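Ofchtiv-g5 (Ostrinia furnacalis, PDB 6JM8) probably hydrolyses the beta-1,4-linkages of chitin, as an insect group IV chitinase of glycoside hydrolase family 18. Local coordinates at residues A[243-248]-A[340-345]; A[162-167]-A[189-194]; A[7-12]-A[35-40]. All blocks are in the same frame, centred on the assembly; numbering follows the deposited sequence.

How the contacts relate
All three contacts join neighbouring parallel strands of the TIM barrel of this family 18 enzyme. Along the chain contact 3 (7-12 with 35-40) comes first, then contact 2 (162-167 with 189-194), then contact 1 (243-248 with 340-345). Strand 243-256 of contact 1 pairs with strand 187-191 of contact 2, and strand 341-345 pairs with strand 5-11 of contact 3, so contact 1 bridges the other two, and the barrel closes where strand 341-345 meets strand 5-11. Its centre is about 8 Å from that of contact 2 and about 12 Å from that of contact 3; contacts 2 and 3 are about 14 Å apart, centre to centre. Each reaches the same NAG of chain B, which marks a shared glycan-binding site.

Contact 1 of 3, residues A[243-248]-A[340-345]; sequences LVMGVP and RGIMLW. With NAG (2-acetamido-2-deoxy-beta-D-glucopyranose), chain B; NAG (2-acetamido-2-deoxy-beta-D-glucopyranose), chain C.
Gly246 and Met343 meet where the two parallel strands come closest. Met343 O lies 3.0 Å from Gly246 CA and accepts a hydrogen bond from Val247 N at 2.7 Å. The bend at chi3 of Met343 carries CE back to within 3.6 Å of Gly246 CA, so near that a beta carbon on residue 246 would clash with it. Two residues before Gly246, Val244 CG1, set anti to the backbone N (chi1 177°), presses on Met343 CB at 3.5 Å. These are strands 243-256 and 341-345 of the (beta/alpha)8 barrel: Val244, Met343 and Trp345 face its interior, whereas Met245, Val247, Ile342 and Leu344 face the surrounding helices. On that outer side Val247 CG2 and Ile342 CG2 touch at 3.7 Å, the two side chains crossing at about a right angle beneath Ile367 of helix 362-372. The contact is looser at its N-terminal end, where the bond from Arg340 N to Leu243 O is bent (141° at the hydrogen). Beyond CB, Arg340 turns away to a partly exposed position, its guanidinium held by the backbone oxygens of Asp3 and Glu241. At the other end the Trp345 indole lays one face under the NAG of chain B, whose C5 sits 3.4 Å above the ring plane and off-centre, while C8 of the NAG of chain C lies at the ring's edge. An alanine at Trp345 removes that flat surface and would probably leave the chain B sugar without its hydrophobic platform. The rings of Tyr9 and Phe40 also meet this indole, Phe40 the more nearly parallel to it, at about 20°.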
loop_
_atom_site.group_PDB
_atom_site.type_symbol
_atom_site.label_atom_id
_atom_site.label_comp_id
_atom_site.label_asym_id
_atom_site.label_seq_id
_atom_site.Cartn_x
_atom_site.Cartn_y
_atom_site.Cartn_z
ATOM N N LEU A 243 9.615 7.164 8.574
ATOM C CA LEU A 243 9.495 5.940 7.795
ATOM C C LEU A 243 8.319 5.126 8.319
ATOM O O LEU A 243 8.338 4.659 9.463
ATOM C CB LEU A 243 10.785 5.120 7.851
ATOM C CG LEU A 243 11.043 4.170 6.673
ATOM C CD1 LEU A 243 12.476 3.668 6.698
ATOM C CD2 LEU A 243 10.080 2.986 6.651
ATOM N N VAL A 244 7.312 4.946 7.471
ATOM C CA VAL A 244 6.168 4.088 7.752
ATOM C C VAL A 244 6.264 2.875 6.839
ATOM O O VAL A 244 6.372 3.016 5.614
ATOM C CB VAL A 244 4.842 4.838 7.550
ATOM C CG1 VAL A 244 3.671 3.910 7.769
ATOM C CG2 VAL A 244 4.763 6.021 8.497
ATOM N N MET A 245 6.233 1.686 7.435
ATOM C CA MET A 245 6.467 0.444 6.712
ATOM C C MET A 245 5.144 -0.122 6.215
ATOM O O MET A 245 4.219 -0.343 7.004
ATOM C CB MET A 245 7.181 -0.568 7.605
ATOM C CG MET A 245 7.643 -1.819 6.881
ATOM S SD MET A 245 8.330 -3.049 8.006
ATOM C CE MET A 245 6.959 -4.195 8.124
ATOM N N GLY A 246 5.062 -0.365 4.908
ATOM C CA GLY A 246 3.860 -0.935 4.336
ATOM C C GLY A 246 3.743 -2.426 4.597
ATOM O O GLY A 246 4.731 -3.155 4.658
ATOM N N VAL A 247 2.502 -2.874 4.776
ATOM C CA VAL A 247 2.195 -4.305 4.854
ATOM C C VAL A 247 0.959 -4.593 4.024
ATOM O O VAL A 247 0.063 -3.750 3.880
ATOM C CB VAL A 247 1.965 -4.777 6.310
ATOM C CG1 VAL A 247 3.182 -4.488 7.175
ATOM C CG2 VAL A 247 0.723 -4.135 6.904
ATOM N N PRO A 248 0.887 -5.797 3.450
ATOM C CA PRO A 248 -0.270 -6.140 2.615
ATOM C C PRO A 248 -1.357 -6.895 3.366
ATOM O O PRO A 248 -1.068 -7.786 4.171
ATOM C CB PRO A 248 0.352 -7.008 1.517
ATOM C CG PRO A 248 1.499 -7.698 2.203
ATOM C CD PRO A 248 1.945 -6.821 3.362
ATOM N N ARG A 340 8.293 4.758 12.362
ATOM C CA ARG A 340 7.204 5.634 12.778
ATOM C C ARG A 340 5.888 4.881 12.917
ATOM O O ARG A 340 5.061 5.231 13.767
ATOM C CB ARG A 340 7.057 6.785 11.786
ATOM C CG ARG A 340 5.985 7.786 12.161
ATOM C CD ARG A 340 6.356 8.555 13.418
ATOM N NE ARG A 340 5.302 9.479 13.823
ATOM C CZ ARG A 340 4.989 10.596 13.171
ATOM N NH1 ARG A 340 5.647 10.940 12.070
ATOM N NH2 ARG A 340 4.013 11.370 13.619
ATOM N N GLY A 341 5.671 3.854 12.101
ATOM C CA GLY A 341 4.435 3.102 12.197
ATOM C C GLY A 341 4.263 2.162 11.019
ATOM O O GLY A 341 5.230 1.805 10.342
ATOM N N ILE A 342 3.011 1.766 10.799
ATOM C CA ILE A 342 2.645 0.784 9.788
ATOM C C ILE A 342 1.614 1.398 8.851
ATOM O O ILE A 342 0.680 2.075 9.293
ATOM C CB ILE A 342 2.095 -0.509 10.429
ATOM C CG1 ILE A 342 3.149 -1.154 11.333
ATOM C CG2 ILE A 342 1.623 -1.486 9.360
ATOM C CD1 ILE A 342 4.289 -1.807 10.579
ATOM N N MET A 343 1.803 1.171 7.555
ATOM C CA MET A 343 0.824 1.496 6.530
ATOM C C MET A 343 0.332 0.193 5.916
ATOM O O MET A 343 1.128 -0.704 5.628
ATOM C CB MET A 343 1.435 2.407 5.459
ATOM C CG MET A 343 0.911 2.203 4.051
ATOM S SD MET A 343 1.908 3.090 2.836
ATOM C CE MET A 343 2.858 1.750 2.125
ATOM N N LEU A 344 -0.977 0.074 5.743
ATOM C CA LEU A 344 -1.568 -1.168 5.270
ATOM C C LEU A 344 -2.354 -0.930 3.993
ATOM O O LEU A 344 -3.112 0.040 3.881
ATOM C CB LEU A 344 -2.481 -1.788 6.330
ATOM C CG LEU A 344 -3.657 -0.935 6.796
ATOM C CD1 LEU A 344 -4.960 -1.463 6.221
ATOM C CD2 LEU A 344 -3.691 -0.905 8.310
ATOM N N TRP A 345 -2.166 -1.826 3.031
ATOM C CA TRP A 345 -2.994 -1.877 1.835
ATOM C C TRP A 345 -3.664 -3.243 1.779
ATOM O O TRP A 345 -2.986 -4.262 1.605
ATOM C CB TRP A 345 -2.174 -1.628 0.573
ATOM C CG TRP A 345 -3.054 -1.590 -0.604
ATOM C CD1 TRP A 345 -3.537 -2.658 -1.293
ATOM C CD2 TRP A 345 -3.621 -0.427 -1.210
ATOM N NE1 TRP A 345 -4.353 -2.231 -2.303
ATOM C CE2 TRP A 345 -4.421 -0.865 -2.278
ATOM C CE3 TRP A 345 -3.513 0.944 -0.963
ATOM C CZ2 TRP A 345 -5.117 0.015 -3.098
ATOM C CZ3 TRP A 345 -4.205 1.818 -1.776
ATOM C CH2 TRP A 345 -4.997 1.350 -2.833
HETATM C C1 NAG B . 0.300 0.078 -5.021
HETATM C C2 NAG B . -0.798 1.191 -4.958
HETATM C C3 NAG B . -2.161 0.682 -5.453
HETATM C C4 NAG B . -2.228 -0.833 -5.477
HETATM C C5 NAG B . -1.547 -1.411 -4.248
HETATM C C6 NAG B . -1.691 -2.912 -4.223
HETATM C C7 NAG B . -0.399 2.936 -3.267
HETATM C C8 NAG B . -0.639 3.362 -1.854
HETATM N N2 NAG B . -0.917 1.756 -3.620
HETATM O O3 NAG B . -2.473 1.205 -6.738
HETATM O O4 NAG B . -3.585 -1.240 -5.388
HETATM O O5 NAG B . -0.142 -1.123 -4.265
HETATM O O6 NAG B . -0.718 -3.504 -5.069
HETATM O O7 NAG B . 0.255 3.621 -4.047
HETATM C C1 NAG C . -4.229 -1.302 -6.652
HETATM C C2 NAG C . -5.313 -2.372 -6.529
HETATM C C3 NAG C . -6.196 -2.406 -7.794
HETATM C C4 NAG C . -6.674 -1.000 -8.125
HETATM C C5 NAG C . -5.464 -0.093 -8.250
HETATM C C6 NAG C . -5.811 1.328 -8.604
HETATM C C7 NAG C . -4.930 -4.412 -5.216
HETATM C C8 NAG C . -5.932 -3.874 -4.245
HETATM N N2 NAG C . -4.685 -3.662 -6.295
HETATM O O3 NAG C . -7.296 -3.294 -7.612
HETATM O O4 NAG C . -7.436 -0.916 -9.316
HETATM O O5 NAG C . -4.814 -0.054 -6.984
HETATM O O6 NAG C . -4.616 2.044 -8.828
HETATM O O7 NAG C . -4.382 -5.495 -5.047
#

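Contact 2 of 3, residues A[162-167]-A[189-194]; sequences TVAVSA and GVMTYD. With NAG (2-acetamido-2-deoxy-beta-D-glucopyranose), chain B; NAG (2-acetamido-2-deoxy-beta-D-glucopyranose), chain D; NAG (2-acetamido-2-deoxy-beta-D-glucopyranose), chain E.
Met191 and Ala164 stand side by side beneath the acetamido group of the NAG of chain B, Ala164 CB and Met191 SD being 4.0 Å apart. Each touches a different part of that group: SD lies 3.3 Å from O7, and Ala164 CB lies 3.9 Å from the methyl carbon C8. Farther along the segment, Tyr193 turns a ring edge to the same sugar, with CE1 near its ring oxygen O5, and Asp194 OD2 accepts a hydrogen bond of 2.8 Å from its O6. A water donates to Met191 O, binds O6 of the NAG of chain D at 2.8 Å and accepts a weak bond from Ala167 N, so Met191 and Ala167 also reach the next sugar, through the water. The NAG of chain E is tied weakly, through N2, to Asp194 O.

Behind this shell the backbone sets the positions. Met191 N bonds to Val165 O at 2.9 Å and is nearly straight (168°), which fixes the root of the thioether chain; a bend at chi3 (-60°) then folds CE back against the Val165 carbonyl, 3.3 Å from its oxygen. Successive inverse gamma turns centred on Met191 and Thr192 take the chain off the barrel strand, bringing Tyr193 and Asp194 to the sugars. Ala167 closes in on this turn, its CB 3.2 Å from Met191 O, and Val190 CG1 packs against Ala167 on the outer side, near Trp233. Thr192 is fastened through OG1 to Gly246 O.

Arg252, by a salt bridge, and Tyr250, by a hydrogen bond, hold Asp194 OD1 and so orient the carboxylate with OD2 to the glycan. The O6 bond would suit other hexoses too, whereas Ala164 against the methyl and Met191 SD beside O7 are consistent with recognition of the N-acetyl group.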
loop_
_atom_site.group_PDB
_atom_site.type_symbol
_atom_site.label_atom_id
_atom_site.label_comp_id
_atom_site.label_asym_id
_atom_site.label_seq_id
_atom_site.Cartn_x
_atom_site.Cartn_y
_atom_site.Cartn_z
ATOM N N THR A 162 1.994 13.584 2.780
ATOM C CA THR A 162 2.631 12.278 2.849
ATOM C C THR A 162 2.778 11.717 1.439
ATOM O O THR A 162 2.145 12.189 0.493
ATOM C CB THR A 162 1.829 11.301 3.722
ATOM O OG1 THR A 162 0.636 10.908 3.031
ATOM C CG2 THR A 162 1.442 11.958 5.042
ATOM N N VAL A 163 3.634 10.706 1.304
ATOM C CA VAL A 163 3.869 10.051 0.024
ATOM C C VAL A 163 3.897 8.545 0.227
ATOM O O VAL A 163 4.230 8.046 1.307
ATOM C CB VAL A 163 5.181 10.517 -0.650
ATOM C CG1 VAL A 163 5.150 12.014 -0.924
ATOM C CG2 VAL A 163 6.389 10.143 0.205
ATOM N N ALA A 164 3.530 7.822 -0.826
ATOM C CA ALA A 164 3.744 6.386 -0.922
ATOM C C ALA A 164 4.762 6.137 -2.024
ATOM O O ALA A 164 4.634 6.685 -3.125
ATOM C CB ALA A 164 2.440 5.643 -1.215
ATOM N N VAL A 165 5.776 5.322 -1.727
ATOM C CA VAL A 165 6.947 5.188 -2.584
ATOM C C VAL A 165 7.308 3.719 -2.758
ATOM O O VAL A 165 6.984 2.869 -1.925
ATOM C CB VAL A 165 8.158 5.956 -2.014
ATOM C CG1 VAL A 165 7.854 7.444 -1.916
ATOM C CG2 VAL A 165 8.533 5.395 -0.653
ATOM N N SER A 166 7.994 3.428 -3.864
ATOM C CA SER A 166 8.514 2.089 -4.093
ATOM C C SER A 166 9.553 1.741 -3.029
ATOM O O SER A 166 10.201 2.613 -2.441
ATOM C CB SER A 166 9.119 1.971 -5.493
ATOM O OG SER A 166 10.218 2.850 -5.662
ATOM N N ALA A 167 9.714 0.439 -2.791
ATOM C CA ALA A 167 10.410 -0.051 -1.605
ATOM C C ALA A 167 11.885 -0.350 -1.852
ATOM O O ALA A 167 12.756 0.244 -1.208
ATOM C CB ALA A 167 9.695 -1.300 -1.071
ATOM N N GLY A 189 5.549 6.633 3.333
ATOM C CA GLY A 189 4.994 5.296 3.400
ATOM C C GLY A 189 5.619 4.378 2.369
ATOM O O GLY A 189 5.287 4.453 1.183
ATOM N N VAL A 190 6.524 3.510 2.810
ATOM C CA VAL A 190 7.275 2.654 1.898
ATOM C C VAL A 190 6.443 1.417 1.579
ATOM O O VAL A 190 6.081 0.650 2.478
ATOM C CB VAL A 190 8.634 2.270 2.500
ATOM C CG1 VAL A 190 9.480 1.553 1.470
ATOM C CG2 VAL A 190 9.347 3.512 3.017
ATOM N N MET A 191 6.148 1.218 0.295
ATOM C CA MET A 191 5.273 0.132 -0.149
ATOM C C MET A 191 6.071 -1.169 -0.172
ATOM O O MET A 191 6.473 -1.680 -1.221
ATOM C CB MET A 191 4.665 0.461 -1.505
ATOM C CG MET A 191 3.659 1.600 -1.441
ATOM S SD MET A 191 2.950 2.066 -3.030
ATOM C CE MET A 191 4.420 2.544 -3.928
ATOM N N THR A 192 6.288 -1.717 1.023
ATOM C CA THR A 192 7.073 -2.938 1.199
ATOM C C THR A 192 6.198 -4.176 0.992
ATOM O O THR A 192 5.992 -5.005 1.879
ATOM C CB THR A 192 7.739 -2.947 2.571
ATOM O OG1 THR A 192 6.865 -2.349 3.536
ATOM C CG2 THR A 192 9.041 -2.165 2.528
ATOM N N TYR A 193 5.670 -4.269 -0.223
ATOM C CA TYR A 193 4.926 -5.430 -0.689
ATOM C C TYR A 193 5.013 -5.432 -2.208
ATOM O O TYR A 193 5.702 -4.599 -2.805
ATOM C CB TYR A 193 3.480 -5.413 -0.180
ATOM C CG TYR A 193 2.817 -4.053 -0.209
ATOM C CD1 TYR A 193 2.442 -3.468 -1.412
ATOM C CD2 TYR A 193 2.557 -3.358 0.966
ATOM C CE1 TYR A 193 1.832 -2.230 -1.444
ATOM C CE2 TYR A 193 1.946 -2.118 0.942
ATOM C CZ TYR A 193 1.586 -1.559 -0.265
ATOM O OH TYR A 193 0.978 -0.326 -0.302
ATOM N N ASP A 194 4.313 -6.377 -2.836
ATOM C CA ASP A 194 4.454 -6.627 -4.271
ATOM C C ASP A 194 5.906 -6.915 -4.641
ATOM O O ASP A 194 6.364 -6.552 -5.726
ATOM C CB ASP A 194 3.915 -5.462 -5.109
ATOM C CG ASP A 194 2.456 -5.172 -4.832
ATOM O OD1 ASP A 194 1.696 -6.124 -4.559
ATOM O OD2 ASP A 194 2.069 -3.986 -4.884
HETATM C C1 NAG B . 0.300 0.078 -5.021
HETATM C C2 NAG B . -0.798 1.191 -4.958
HETATM C C3 NAG B . -2.161 0.682 -5.453
HETATM C C4 NAG B . -2.228 -0.833 -5.477
HETATM C C5 NAG B . -1.547 -1.411 -4.248
HETATM C C6 NAG B . -1.691 -2.912 -4.223
HETATM C C7 NAG B . -0.399 2.936 -3.267
HETATM C C8 NAG B . -0.639 3.362 -1.854
HETATM N N2 NAG B . -0.917 1.756 -3.620
HETATM O O3 NAG B . -2.473 1.205 -6.738
HETATM O O4 NAG B . -3.585 -1.240 -5.388
HETATM O O5 NAG B . -0.142 -1.123 -4.265
HETATM O O6 NAG B . -0.718 -3.504 -5.069
HETATM O O7 NAG B . 0.255 3.621 -4.047
HETATM C C1 NAG D . 3.149 -2.874 -8.439
HETATM C C2 NAG D . 1.666 -3.192 -8.476
HETATM C C3 NAG D . 0.837 -1.993 -7.998
HETATM C C4 NAG D . 1.351 -1.430 -6.676
HETATM C C5 NAG D . 2.864 -1.227 -6.759
HETATM C C6 NAG D . 3.511 -0.782 -5.466
HETATM C C7 NAG D . 0.457 -4.618 -10.093
HETATM C C8 NAG D . 0.161 -4.870 -11.542
HETATM N N2 NAG D . 1.276 -3.595 -9.820
HETATM O O3 NAG D . -0.511 -2.410 -7.811
HETATM O O4 NAG D . 0.685 -0.193 -6.414
HETATM O O5 NAG D . 3.511 -2.446 -7.147
HETATM O O6 NAG D . 4.862 -0.429 -5.715
HETATM O O7 NAG D . -0.019 -5.317 -9.208
HETATM C C1 NAG E . 7.515 -5.342 -9.847
HETATM C C2 NAG E . 7.457 -4.428 -8.622
HETATM C C3 NAG E . 6.009 -4.277 -8.158
HETATM C C4 NAG E . 5.077 -3.894 -9.304
HETATM C C5 NAG E . 5.285 -4.770 -10.555
HETATM C C6 NAG E . 4.541 -4.305 -11.806
HETATM C C7 NAG E . 9.289 -4.220 -6.995
HETATM C C8 NAG E . 10.057 -4.894 -5.890
HETATM N N2 NAG E . 8.286 -4.927 -7.533
HETATM O O1 NAG E . 8.813 -5.353 -10.331
HETATM O O3 NAG E . 5.974 -3.290 -7.139
HETATM O O4 NAG E . 3.762 -4.103 -8.813
HETATM O O5 NAG E . 6.671 -4.812 -10.891
HETATM O O6 NAG E . 4.245 -5.370 -12.696
HETATM O O7 NAG E . 9.551 -3.079 -7.361
HETATM O O HOH W 1 6.934 -1.174 -3.980
#

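Contact 3 of 3, residues A[7-12]-A[35-40]; sequences VCYYGT and HLVYAF. With NAG (2-acetamido-2-deoxy-beta-D-glucopyranose), chain B.
Ala39 O is gripped twice by Thr12: the backbone N donates to it at 3.2 Å in a nearly straight bond (172°), and OG1 donates at 2.8 Å. The hydroxyl reaches it because chi1 of 52° places OG1 between the backbone N and the carbonyl carbon; the same rotation drops CG2 over the centre of the Tyr38 ring, 3.3 Å from its centroid. This is a close CH-pi contact, and Tyr38 is kept in place from its far end, where OH bonds to Asp57 and Asn62. Regular parallel pairing runs back from there to Cys8 N and His35 O, which are 2.7 Å apart. On the outward face Cys8 CB meets Leu36 CD2 at 3.6 Å, and Cys8 is tied by a disulfide to Cys33, just ahead of the second strand. On the inward face the Tyr9 ring is sandwiched. Val37, lying alongside and pointing the same way, puts CB over one face, 4.1 Å from the centroid, and C8 of the NAG of chain B covers the opposite face near the rim, 3.5 Å above the plane. Val37 CG2 also packs on Val7 CG1, filling the interior deeper down. A cis peptide joins Ala39 to Phe40; the Phe40 ring lies with one face over Ala39 CB and reaches O3 of the same sugar. Aromatic residues at the C-terminal ends of strands 5-11 and 35-43, with a non-proline cis peptide among them, are typical of the substrate cleft of the family 18 (beta/alpha)8 barrel.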
loop_
_atom_site.group_PDB
_atom_site.type_symbol
_atom_site.label_atom_id
_atom_site.label_comp_id
_atom_site.label_asym_id
_atom_site.label_seq_id
_atom_site.Cartn_x
_atom_site.Cartn_y
_atom_site.Cartn_z
ATOM N N VAL A 7 -1.550 3.692 9.404
ATOM C CA VAL A 7 -2.045 4.377 8.216
ATOM C C VAL A 7 -2.879 3.384 7.417
ATOM O O VAL A 7 -2.336 2.470 6.786
ATOM C CB VAL A 7 -0.895 4.947 7.376
ATOM C CG1 VAL A 7 -1.435 5.687 6.163
ATOM C CG2 VAL A 7 -0.016 5.862 8.221
ATOM N N CYS A 8 -4.200 3.563 7.426
ATOM C CA CYS A 8 -5.128 2.619 6.807
ATOM C C CYS A 8 -5.567 3.145 5.445
ATOM O O CYS A 8 -6.332 4.111 5.363
ATOM C CB CYS A 8 -6.347 2.389 7.698
ATOM S SG CYS A 8 -6.028 1.630 9.300
ATOM N N TYR A 9 -5.106 2.496 4.379
ATOM C CA TYR A 9 -5.604 2.801 3.045
ATOM C C TYR A 9 -6.944 2.112 2.817
ATOM O O TYR A 9 -7.118 0.934 3.140
ATOM C CB TYR A 9 -4.607 2.358 1.975
ATOM C CG TYR A 9 -3.499 3.351 1.720
ATOM C CD1 TYR A 9 -2.360 3.356 2.508
ATOM C CD2 TYR A 9 -3.594 4.285 0.694
ATOM C CE1 TYR A 9 -1.346 4.257 2.286
ATOM C CE2 TYR A 9 -2.581 5.195 0.465
ATOM C CZ TYR A 9 -1.460 5.171 1.266
ATOM O OH TYR A 9 -0.438 6.063 1.056
ATOM N N TYR A 10 -7.891 2.860 2.257
ATOM C CA TYR A 10 -9.235 2.363 1.979
ATOM C C TYR A 10 -9.481 2.463 0.478
ATOM O O TYR A 10 -9.640 3.565 -0.057
ATOM C CB TYR A 10 -10.279 3.154 2.771
ATOM C CG TYR A 10 -11.719 2.824 2.439
ATOM C CD1 TYR A 10 -12.093 1.538 2.064
ATOM C CD2 TYR A 10 -12.703 3.799 2.506
ATOM C CE1 TYR A 10 -13.406 1.240 1.758
ATOM C CE2 TYR A 10 -14.019 3.509 2.203
ATOM C CZ TYR A 10 -14.362 2.228 1.832
ATOM O OH TYR A 10 -15.669 1.931 1.528
ATOM N N GLY A 11 -9.501 1.315 -0.197
ATOM C CA GLY A 11 -9.869 1.273 -1.598
ATOM C C GLY A 11 -11.362 1.474 -1.761
ATOM O O GLY A 11 -12.139 0.524 -1.634
ATOM N N THR A 12 -11.767 2.712 -2.055
ATOM C CA THR A 12 -13.174 3.089 -1.954
ATOM C C THR A 12 -14.070 2.325 -2.920
ATOM O O THR A 12 -15.273 2.207 -2.662
ATOM C CB THR A 12 -13.322 4.595 -2.175
ATOM O OG1 THR A 12 -12.669 4.972 -3.393
ATOM C CG2 THR A 12 -12.687 5.342 -1.023
ATOM N N HIS A 35 -4.509 7.242 10.998
ATOM C CA HIS A 35 -4.627 7.951 9.734
ATOM C C HIS A 35 -5.404 7.075 8.762
ATOM O O HIS A 35 -5.034 5.919 8.538
ATOM C CB HIS A 35 -3.250 8.286 9.152
ATOM C CG HIS A 35 -2.432 9.206 10.006
ATOM N ND1 HIS A 35 -2.079 8.903 11.303
ATOM C CD2 HIS A 35 -1.881 10.413 9.740
ATOM C CE1 HIS A 35 -1.357 9.890 11.804
ATOM N NE2 HIS A 35 -1.220 10.818 10.875
ATOM N N LEU A 36 -6.475 7.620 8.193
ATOM C CA LEU A 36 -7.264 6.923 7.186
ATOM C C LEU A 36 -7.124 7.653 5.859
ATOM O O LEU A 36 -7.232 8.882 5.808
ATOM C CB LEU A 36 -8.734 6.827 7.603
ATOM C CG LEU A 36 -9.136 5.531 8.311
ATOM C CD1 LEU A 36 -10.402 5.739 9.113
ATOM C CD2 LEU A 36 -9.312 4.397 7.306
ATOM N N VAL A 37 -6.884 6.898 4.790
ATOM C CA VAL A 37 -6.516 7.457 3.494
ATOM C C VAL A 37 -7.553 7.032 2.462
ATOM O O VAL A 37 -7.779 5.833 2.256
ATOM C CB VAL A 37 -5.104 7.021 3.071
ATOM C CG1 VAL A 37 -4.701 7.718 1.794
ATOM C CG2 VAL A 37 -4.108 7.334 4.174
ATOM N N TYR A 38 -8.164 8.017 1.809
ATOM C CA TYR A 38 -9.184 7.798 0.787
ATOM C C TYR A 38 -8.493 7.633 -0.563
ATOM O O TYR A 38 -7.960 8.600 -1.115
ATOM C CB TYR A 38 -10.157 8.977 0.776
ATOM C CG TYR A 38 -11.437 8.793 -0.013
ATOM C CD1 TYR A 38 -11.435 8.821 -1.403
ATOM C CD2 TYR A 38 -12.655 8.635 0.638
ATOM C CE1 TYR A 38 -12.607 8.669 -2.122
ATOM C CE2 TYR A 38 -13.831 8.489 -0.072
ATOM C CZ TYR A 38 -13.801 8.506 -1.451
ATOM O OH TYR A 38 -14.967 8.354 -2.164
ATOM N N ALA A 39 -8.506 6.416 -1.099
ATOM C CA ALA A 39 -7.886 6.105 -2.382
ATOM C C ALA A 39 -8.968 5.797 -3.408
ATOM O O ALA A 39 -9.884 5.019 -3.122
ATOM C CB ALA A 39 -6.937 4.911 -2.246
ATOM N N PHE A 40 -8.882 6.404 -4.597
ATOM C CA PHE A 40 -7.919 7.444 -4.974
ATOM C C PHE A 40 -8.660 8.611 -5.628
ATOM O O PHE A 40 -9.760 8.430 -6.148
ATOM C CB PHE A 40 -6.892 6.938 -5.995
ATOM C CG PHE A 40 -5.886 5.964 -5.462
ATOM C CD1 PHE A 40 -4.825 6.391 -4.678
ATOM C CD2 PHE A 40 -5.957 4.628 -5.817
ATOM C CE1 PHE A 40 -3.885 5.489 -4.221
ATOM C CE2 PHE A 40 -5.023 3.727 -5.365
ATOM C CZ PHE A 40 -3.984 4.156 -4.566
HETATM C C1 NAG B . 0.300 0.078 -5.021
HETATM C C2 NAG B . -0.798 1.191 -4.958
HETATM C C3 NAG B . -2.161 0.682 -5.453
HETATM C C4 NAG B . -2.228 -0.833 -5.477
HETATM C C5 NAG B . -1.547 -1.411 -4.248
HETATM C C6 NAG B . -1.691 -2.912 -4.223
HETATM C C7 NAG B . -0.399 2.936 -3.267
HETATM C C8 NAG B . -0.639 3.362 -1.854
HETATM N N2 NAG B . -0.917 1.756 -3.620
HETATM O O3 NAG B . -2.473 1.205 -6.738
HETATM O O4 NAG B . -3.585 -1.240 -5.388
HETATM O O5 NAG B . -0.142 -1.123 -4.265
HETATM O O6 NAG B . -0.718 -3.504 -5.069
HETATM O O7 NAG B . 0.255 3.621 -4.047
#